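PDB 2P6W: putative glycosyltransferase (Mannosyltransferase) involved in glycosylating the PBCV-1 major capsid protein from Paramecium bursaria Chlorella virus 1, which probably transfers a sugar from a nucleotide-sugar donor, with a manganese ion bound in its N-terminal GT-A-type domain, to help glycosylate the viral major capsid protein. Local coordinates for residues A[20-23]-A[24-27]; A[54-57]-A[58-61]; A[197-201]-A[202-206]. One frame throughout, in Å; residues are numbered along the deposited sequence.

Interaction 1: residues A[20-23]-A[24-27]; sequences IYAR and KTKE
Lys24 reaches back over Ile20, one turn earlier in the same helix: its N donates to Ile20 O at 3.1 Å, and its extended chain crosses the isoleucine obliquely, Lys24 CE lying 4.0 Å from Ile20 CG2. The long aliphatic part suits a half-exposed position, where it also packs on Met208 of helix 201-210. Thr25 N bonds to Tyr21 O at 2.9 Å. The threonine hydroxyl sits between the backbone N and carbonyl carbon (chi1 62°) and is hydrogen-bonded to Ser81 O, a small polar group satisfied in a buried place. Tyr21 itself packs on Asp82, a manganese ligand, and its OH bonds weakly with Arg204. Lys26 N takes up Ala22 O, while its side chain packs on Phe40 and Tyr42 of strand 39-43. Glu27 completes the turn twice, through its N to Arg23 O and through its carboxylate. Glu27 OE2 is met by Arg23 NH1 at 3.0 Å on the syn side, 28° out of the carboxylate plane but near the guanidinium plane. The two flat groups are turned 55° apart. This is an i to i+4 salt bridge on the solvent side of the helix in a beta-alpha-beta crossover from strand 8-13 to strand 39-43.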
loop_
_atom_site.group_PDB
_atom_site.type_symbol
_atom_site.label_atom_id
_atom_site.label_comp_id
_atom_site.label_asym_id
_atom_site.label_seq_id
_atom_site.Cartn_x
_atom_site.Cartn_y
_atom_site.Cartn_z
ATOM N N ILE A 20 -0.853 8.804 16.789
ATOM C CA ILE A 20 -0.783 10.113 16.147
ATOM C C ILE A 20 -0.240 10.075 14.721
ATOM O O ILE A 20 -0.843 10.663 13.824
ATOM C CB ILE A 20 -0.039 11.137 17.034
ATOM C CG1 ILE A 20 -0.828 11.367 18.321
ATOM C CG2 ILE A 20 0.186 12.471 16.302
ATOM C CD1 ILE A 20 -2.320 11.738 18.111
ATOM N N TYR A 21 0.860 9.359 14.488
ATOM C CA TYR A 21 1.414 9.374 13.125
ATOM C C TYR A 21 0.400 8.893 12.096
ATOM O O TYR A 21 0.356 9.414 10.981
ATOM C CB TYR A 21 2.706 8.577 13.006
ATOM C CG TYR A 21 2.546 7.083 12.932
ATOM C CD1 TYR A 21 2.216 6.437 11.719
ATOM C CD2 TYR A 21 2.764 6.295 14.060
ATOM C CE1 TYR A 21 2.064 5.051 11.647
ATOM C CE2 TYR A 21 2.638 4.912 13.998
ATOM C CZ TYR A 21 2.296 4.292 12.791
ATOM O OH TYR A 21 2.189 2.914 12.756
ATOM N N ALA A 22 -0.429 7.924 12.481
ATOM C CA ALA A 22 -1.397 7.359 11.542
ATOM C C ALA A 22 -2.567 8.308 11.316
ATOM O O ALA A 22 -3.150 8.319 10.237
ATOM C CB ALA A 22 -1.876 6.002 12.033
ATOM N N ARG A 23 -2.908 9.114 12.324
ATOM C CA ARG A 23 -3.890 10.185 12.105
ATOM C C ARG A 23 -3.347 11.119 11.032
ATOM O O ARG A 23 -4.078 11.525 10.127
ATOM C CB ARG A 23 -4.185 10.958 13.402
ATOM C CG ARG A 23 -5.390 11.896 13.283
ATOM C CD ARG A 23 -5.802 12.526 14.624
ATOM N NE ARG A 23 -4.700 13.123 15.384
ATOM C CZ ARG A 23 -4.096 14.273 15.079
ATOM N NH1 ARG A 23 -4.462 14.971 14.007
ATOM N NH2 ARG A 23 -3.111 14.722 15.847
ATOM N N LYS A 24 -2.064 11.450 11.136
ATOM C CA LYS A 24 -1.458 12.428 10.236
ATOM C C LYS A 24 -1.317 11.897 8.817
ATOM O O LYS A 24 -1.629 12.603 7.852
ATOM C CB LYS A 24 -0.121 12.914 10.791
ATOM C CG LYS A 24 -0.290 13.758 12.047
ATOM C CD LYS A 24 1.044 14.240 12.531
ATOM C CE LYS A 24 0.909 15.313 13.586
ATOM N NZ LYS A 24 2.249 15.900 13.770
ATOM N N THR A 25 -0.846 10.662 8.663
ATOM C CA THR A 25 -0.759 10.089 7.325
ATOM C C THR A 25 -2.151 9.976 6.697
ATOM O O THR A 25 -2.317 10.301 5.526
ATOM C CB THR A 25 -0.075 8.720 7.313
ATOM O OG1 THR A 25 -0.851 7.811 8.092
ATOM C CG2 THR A 25 1.335 8.817 7.891
ATOM N N LYS A 26 -3.139 9.524 7.475
ATOM C CA LYS A 26 -4.518 9.494 6.982
ATOM C C LYS A 26 -4.937 10.869 6.428
ATOM O O LYS A 26 -5.474 10.964 5.321
ATOM C CB LYS A 26 -5.476 9.086 8.097
ATOM C CG LYS A 26 -6.925 9.035 7.627
ATOM C CD LYS A 26 -7.890 9.113 8.789
ATOM C CE LYS A 26 -9.334 9.094 8.298
ATOM N NZ LYS A 26 -10.339 9.147 9.419
ATOM N N GLU A 27 -4.708 11.920 7.217
ATOM C CA GLU A 27 -5.057 13.284 6.794
ATOM C C GLU A 27 -4.434 13.662 5.462
ATOM O O GLU A 27 -5.103 14.225 4.587
ATOM C CB GLU A 27 -4.652 14.299 7.864
ATOM C CG GLU A 27 -5.638 14.301 9.033
ATOM C CD GLU A 27 -5.126 15.036 10.258
ATOM O OE1 GLU A 27 -4.036 15.653 10.183
ATOM O OE2 GLU A 27 -5.823 14.983 11.301
#

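Interaction 2: residues A[54-57]-A[58-61]; sequences ALHF and RRSW
At the junction between helices 52-57 and 59-69, beside the donor-sugar site, the guanidinium of Arg59 lies flat on the imidazole of His56 in a stacked pair. Their centres are 3.9 Å apart and the planes only 20° from parallel. Arg59 NH2 hangs over the ring toward its rim, 3.3 Å from His56 CD2, while His56 CE1 sits over the middle of the guanidinium. A bend at chi3 (75°) folds the arginine chain back toward the preceding helix, and there Arg59 NE donates to His56 O at 2.9 Å, in the carbonyl plane but somewhat tilted from the guanidinium plane. The histidine thus holds the arginine twice, by its ring and by its backbone oxygen, which limits rotation of the guanidinium. At the far end, NH1 forms a salt bridge with Asp80, a manganese ligand, so Arg59 is a second-shell residue to the metal; arginine suits the place because its long chain carries a flat cation that can stack on a ring and pair with a carboxylate at the same time. Water 1 bridges the two segments, donating to Leu55 O at 2.8 Å and accepting weakly from Arg59 N and Arg59 NE. Arg58 N also bonds to Leu55 O, at 3.3 Å and from well above the carbonyl plane, and Ser60 N to Phe57 O at 2.9 Å; both bonds span i to i+3. Arg59 binds UDP-glucose in this protein, and the arrangement belongs to the nucleotide-sugar pocket of a GT-A-type domain.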
loop_
_atom_site.group_PDB
_atom_site.type_symbol
_atom_site.label_atom_id
_atom_site.label_comp_id
_atom_site.label_asym_id
_atom_site.label_seq_id
_atom_site.Cartn_x
_atom_site.Cartn_y
_atom_site.Cartn_z
ATOM N N ALA A 54 -1.846 -12.024 10.828
ATOM C CA ALA A 54 -3.202 -11.673 10.455
ATOM C C ALA A 54 -3.325 -10.162 10.227
ATOM O O ALA A 54 -4.044 -9.708 9.328
ATOM C CB ALA A 54 -4.196 -12.171 11.514
ATOM N N LEU A 55 -2.590 -9.397 11.030
ATOM C CA LEU A 55 -2.538 -7.947 10.867
ATOM C C LEU A 55 -1.984 -7.551 9.513
ATOM O O LEU A 55 -2.532 -6.673 8.844
ATOM C CB LEU A 55 -1.737 -7.284 12.009
ATOM C CG LEU A 55 -2.397 -7.334 13.395
ATOM C CD1 LEU A 55 -1.434 -6.782 14.438
ATOM C CD2 LEU A 55 -3.751 -6.610 13.447
ATOM N N HIS A 56 -0.905 -8.211 9.098
ATOM C CA HIS A 56 -0.306 -7.892 7.807
ATOM C C HIS A 56 -1.271 -8.233 6.660
ATOM O O HIS A 56 -1.412 -7.460 5.700
ATOM C CB HIS A 56 1.012 -8.626 7.629
ATOM C CG HIS A 56 1.787 -8.145 6.451
ATOM N ND1 HIS A 56 1.541 -8.592 5.166
ATOM C CD2 HIS A 56 2.767 -7.215 6.351
ATOM C CE1 HIS A 56 2.364 -7.984 4.331
ATOM N NE2 HIS A 56 3.115 -7.137 5.021
ATOM N N PHE A 57 -1.946 -9.376 6.771
ATOM C CA PHE A 57 -2.857 -9.826 5.717
ATOM C C PHE A 57 -4.110 -8.974 5.608
ATOM O O PHE A 57 -4.805 -9.035 4.598
ATOM C CB PHE A 57 -3.281 -11.270 5.946
ATOM C CG PHE A 57 -2.353 -12.288 5.337
ATOM C CD1 PHE A 57 -2.535 -12.689 4.007
ATOM C CD2 PHE A 57 -1.331 -12.871 6.092
ATOM C CE1 PHE A 57 -1.698 -13.640 3.430
ATOM C CE2 PHE A 57 -0.479 -13.834 5.516
ATOM C CZ PHE A 57 -0.683 -14.218 4.178
ATOM N N ARG A 58 -4.403 -8.196 6.652
ATOM C CA ARG A 58 -5.675 -7.464 6.696
ATOM C C ARG A 58 -5.929 -6.561 5.479
ATOM O O ARG A 58 -7.087 -6.358 5.102
ATOM C CB ARG A 58 -5.845 -6.676 8.000
ATOM C CG ARG A 58 -7.309 -6.338 8.263
ATOM C CD ARG A 58 -7.561 -5.880 9.676
ATOM N NE ARG A 58 -8.985 -6.001 10.012
ATOM C CZ ARG A 58 -9.758 -4.996 10.418
ATOM N NH1 ARG A 58 -9.258 -3.785 10.578
ATOM N NH2 ARG A 58 -11.035 -5.222 10.693
ATOM N N ARG A 59 -4.872 -6.039 4.853
ATOM C CA ARG A 59 -5.024 -5.230 3.633
ATOM C C ARG A 59 -5.841 -5.949 2.534
ATOM O O ARG A 59 -6.571 -5.308 1.773
ATOM C CB ARG A 59 -3.660 -4.833 3.096
ATOM C CG ARG A 59 -2.826 -5.994 2.648
ATOM C CD ARG A 59 -1.362 -5.558 2.484
ATOM N NE ARG A 59 -0.764 -5.414 3.805
ATOM C CZ ARG A 59 0.374 -4.777 4.051
ATOM N NH1 ARG A 59 1.043 -4.211 3.057
ATOM N NH2 ARG A 59 0.832 -4.698 5.298
ATOM N N SER A 60 -5.718 -7.275 2.459
ATOM C CA SER A 60 -6.421 -8.051 1.432
ATOM C C SER A 60 -7.885 -8.310 1.799
ATOM O O SER A 60 -8.678 -8.793 0.971
ATOM C CB SER A 60 -5.686 -9.365 1.152
ATOM O OG SER A 60 -4.392 -9.102 0.646
ATOM N N TRP A 61 -8.232 -8.013 3.054
ATOM C CA TRP A 61 -9.624 -7.988 3.491
ATOM C C TRP A 61 -10.203 -6.582 3.292
ATOM O O TRP A 61 -11.334 -6.431 2.802
ATOM C CB TRP A 61 -9.718 -8.430 4.954
ATOM C CG TRP A 61 -11.112 -8.451 5.527
ATOM C CD1 TRP A 61 -12.011 -9.467 5.454
ATOM C CD2 TRP A 61 -11.738 -7.405 6.277
ATOM N NE1 TRP A 61 -13.176 -9.117 6.105
ATOM C CE2 TRP A 61 -13.035 -7.850 6.607
ATOM C CE3 TRP A 61 -11.347 -6.109 6.663
ATOM C CZ2 TRP A 61 -13.933 -7.067 7.338
ATOM C CZ3 TRP A 61 -12.239 -5.337 7.402
ATOM C CH2 TRP A 61 -13.523 -5.819 7.721
HETATM O O HOH W 1 -2.658 -4.913 6.650
#

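Interaction 3: residues A[197-201]-A[202-206]; sequences CGTSR and AERDE. With FLC (citrate anion), chain C.
Arg204 leans back from the first turn of helix 201-210 across the loop that leads into it, its chain extended from CG to NE. Thr199 O lies over the centre of the guanidinium, on one face, 3.2 Å from Arg204 CZ; this is a contact with the flat of the group and uses none of its N-H bonds. Arg204 NH1 and NH2 both donate to citrate OG1, each at 2.8 Å, so one carboxylate oxygen is gripped by two nitrogens of the same arginine. NH2 has a further partner in Met196 O, which should restrain the group's rotation. Arginine suits the place as a planar cation with N-H groups along its edge, able to serve an anion and the protein at once. Gly198 N supplies another bond, to citrate OB2 at 3.0 Å, and a weak one to OB1; its positive phi (81°) is a backbone shape glycine adopts easily. Cys197, Gly198 and Arg204 bind UDP in this protein, and the citrate, probably from the crystallisation liquor, probably marks part of that pocket; the Arg204 side chain is about 5 Å from the manganese ion.

The helix start itself is a capping box. Ser200 is the N-cap, and its torsion (chi1 76°) brings OG to where it accepts from Glu203 N at 3.1 Å. Glu203 OE1 in turn accepts from Ser200 N at 3.0 Å in a nearly straight bond (175°), the donor standing above the carboxylate plane. Serine's short side chain holds its hydroxyl close to the backbone, where it can stand in for a missing helical carbonyl, and glutamate is long enough to fold back. Arg201 is exposed, touching the following turn through CB, and its O accepts from Asp205 N at 2.8 Å, while Asp205 OD1 accepts from Tyr21 N.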
loop_
_atom_site.group_PDB
_atom_site.type_symbol
_atom_site.label_atom_id
_atom_site.label_comp_id
_atom_site.label_asym_id
_atom_site.label_seq_id
_atom_site.Cartn_x
_atom_site.Cartn_y
_atom_site.Cartn_z
ATOM N N CYS A 197 9.136 2.814 6.749
ATOM C CA CYS A 197 9.167 1.372 6.935
ATOM C C CYS A 197 10.113 0.954 8.058
ATOM O O CYS A 197 11.226 1.472 8.156
ATOM C CB CYS A 197 9.599 0.739 5.619
ATOM S SG CYS A 197 9.468 -1.040 5.548
ATOM N N GLY A 198 9.645 0.051 8.924
ATOM C CA GLY A 198 10.511 -0.607 9.911
ATOM C C GLY A 198 10.809 0.180 11.168
ATOM O O GLY A 198 11.565 -0.288 12.035
ATOM N N THR A 199 10.194 1.347 11.301
ATOM C CA THR A 199 10.471 2.219 12.446
ATOM C C THR A 199 9.360 2.115 13.489
ATOM O O THR A 199 8.287 1.575 13.212
ATOM C CB THR A 199 10.642 3.676 11.985
ATOM O OG1 THR A 199 9.488 4.064 11.239
ATOM C CG2 THR A 199 11.868 3.795 11.067
ATOM N N SER A 200 9.619 2.655 14.680
ATOM C CA SER A 200 8.688 2.562 15.810
ATOM C C SER A 200 7.617 3.650 15.740
ATOM O O SER A 200 7.744 4.635 15.001
ATOM C CB SER A 200 9.452 2.736 17.121
ATOM O OG SER A 200 9.779 4.103 17.312
ATOM N N ARG A 201 6.583 3.498 16.563
ATOM C CA ARG A 201 5.499 4.472 16.579
ATOM C C ARG A 201 6.011 5.854 16.971
ATOM O O ARG A 201 5.672 6.857 16.330
ATOM C CB ARG A 201 4.409 4.042 17.560
ATOM C CG ARG A 201 3.700 2.748 17.163
ATOM C CD ARG A 201 2.794 2.320 18.302
ATOM N NE ARG A 201 2.546 0.886 18.289
ATOM C CZ ARG A 201 2.155 0.195 19.359
ATOM N NH1 ARG A 201 1.973 0.809 20.522
ATOM N NH2 ARG A 201 1.955 -1.106 19.259
ATOM N N ALA A 202 6.830 5.908 18.021
ATOM C CA ALA A 202 7.324 7.195 18.514
ATOM C C ALA A 202 8.226 7.855 17.473
ATOM O O ALA A 202 8.215 9.078 17.312
ATOM C CB ALA A 202 8.073 7.019 19.846
ATOM N N GLU A 203 9.007 7.039 16.765
ATOM C CA GLU A 203 9.904 7.517 15.706
ATOM C C GLU A 203 9.088 8.082 14.554
ATOM O O GLU A 203 9.397 9.135 13.992
ATOM C CB GLU A 203 10.813 6.373 15.242
ATOM C CG GLU A 203 11.893 6.042 16.295
ATOM C CD GLU A 203 12.460 4.638 16.193
ATOM O OE1 GLU A 203 12.311 3.984 15.122
ATOM O OE2 GLU A 203 13.076 4.197 17.197
ATOM N N ARG A 204 8.019 7.372 14.206
ATOM C CA ARG A 204 7.067 7.852 13.205
ATOM C C ARG A 204 6.315 9.134 13.593
ATOM O O ARG A 204 6.097 10.008 12.740
ATOM C CB ARG A 204 6.079 6.727 12.896
ATOM C CG ARG A 204 6.746 5.586 12.151
ATOM C CD ARG A 204 5.855 4.365 12.036
ATOM N NE ARG A 204 6.426 3.348 11.155
ATOM C CZ ARG A 204 5.963 2.101 11.054
ATOM N NH1 ARG A 204 4.904 1.709 11.762
ATOM N NH2 ARG A 204 6.544 1.247 10.221
ATOM N N ASP A 205 5.888 9.234 14.856
ATOM C CA ASP A 205 5.270 10.461 15.360
ATOM C C ASP A 205 6.245 11.613 15.153
ATOM O O ASP A 205 5.869 12.676 14.672
ATOM C CB ASP A 205 4.966 10.364 16.855
ATOM C CG ASP A 205 3.786 9.459 17.185
ATOM O OD1 ASP A 205 3.119 8.925 16.273
ATOM O OD2 ASP A 205 3.523 9.289 18.410
ATOM N N GLU A 206 7.504 11.387 15.531
ATOM C CA GLU A 206 8.520 12.430 15.443
ATOM C C GLU A 206 8.785 12.825 13.984
ATOM O O GLU A 206 8.925 14.013 13.676
ATOM C CB GLU A 206 9.804 11.979 16.155
ATOM C CG GLU A 206 10.845 13.089 16.313
ATOM C CD GLU A 206 11.760 12.888 17.513
ATOM O OE1 GLU A 206 12.161 11.731 17.788
ATOM O OE2 GLU A 206 12.092 13.902 18.173
HETATM C CAC FLC C . 6.166 -3.225 6.054
HETATM C CA FLC C . 5.569 -3.513 7.448
HETATM C CB FLC C . 5.352 -2.177 8.116
HETATM C CBC FLC C . 6.548 -1.389 8.535
HETATM C CG FLC C . 5.024 -2.839 9.508
HETATM C CGC FLC C . 4.493 -1.901 10.620
HETATM O OA1 FLC C . 6.810 -4.137 5.503
HETATM O OA2 FLC C . 5.966 -2.086 5.561
HETATM O OB1 FLC C . 6.623 -0.318 7.912
HETATM O OB2 FLC C . 7.373 -1.837 9.367
HETATM O OG1 FLC C . 4.584 -0.677 10.422
HETATM O OG2 FLC C . 3.995 -2.424 11.654
HETATM O OHB FLC C . 4.052 -1.589 7.932
#

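In the fold
From the N terminus, interaction 1 comes first, in the opening turns of helix 20-36, the crossover after strand 8-13. Interaction 2 follows beyond strand 39-43, where helix 52-57 gives way to helix 59-69, and interaction 3 lies near the C-terminal end, between strand 193-195 and helix 201-210. Each is local and closes no long loop; the three run in series, neither nesting nor crossing. Interactions 1 and 3 nevertheless meet in space through Tyr21, which joins the start of helix 20-36 to helix 201-210. Interaction 2 stands apart, its centre about 20 Å from that of interaction 3, with the manganese site between them.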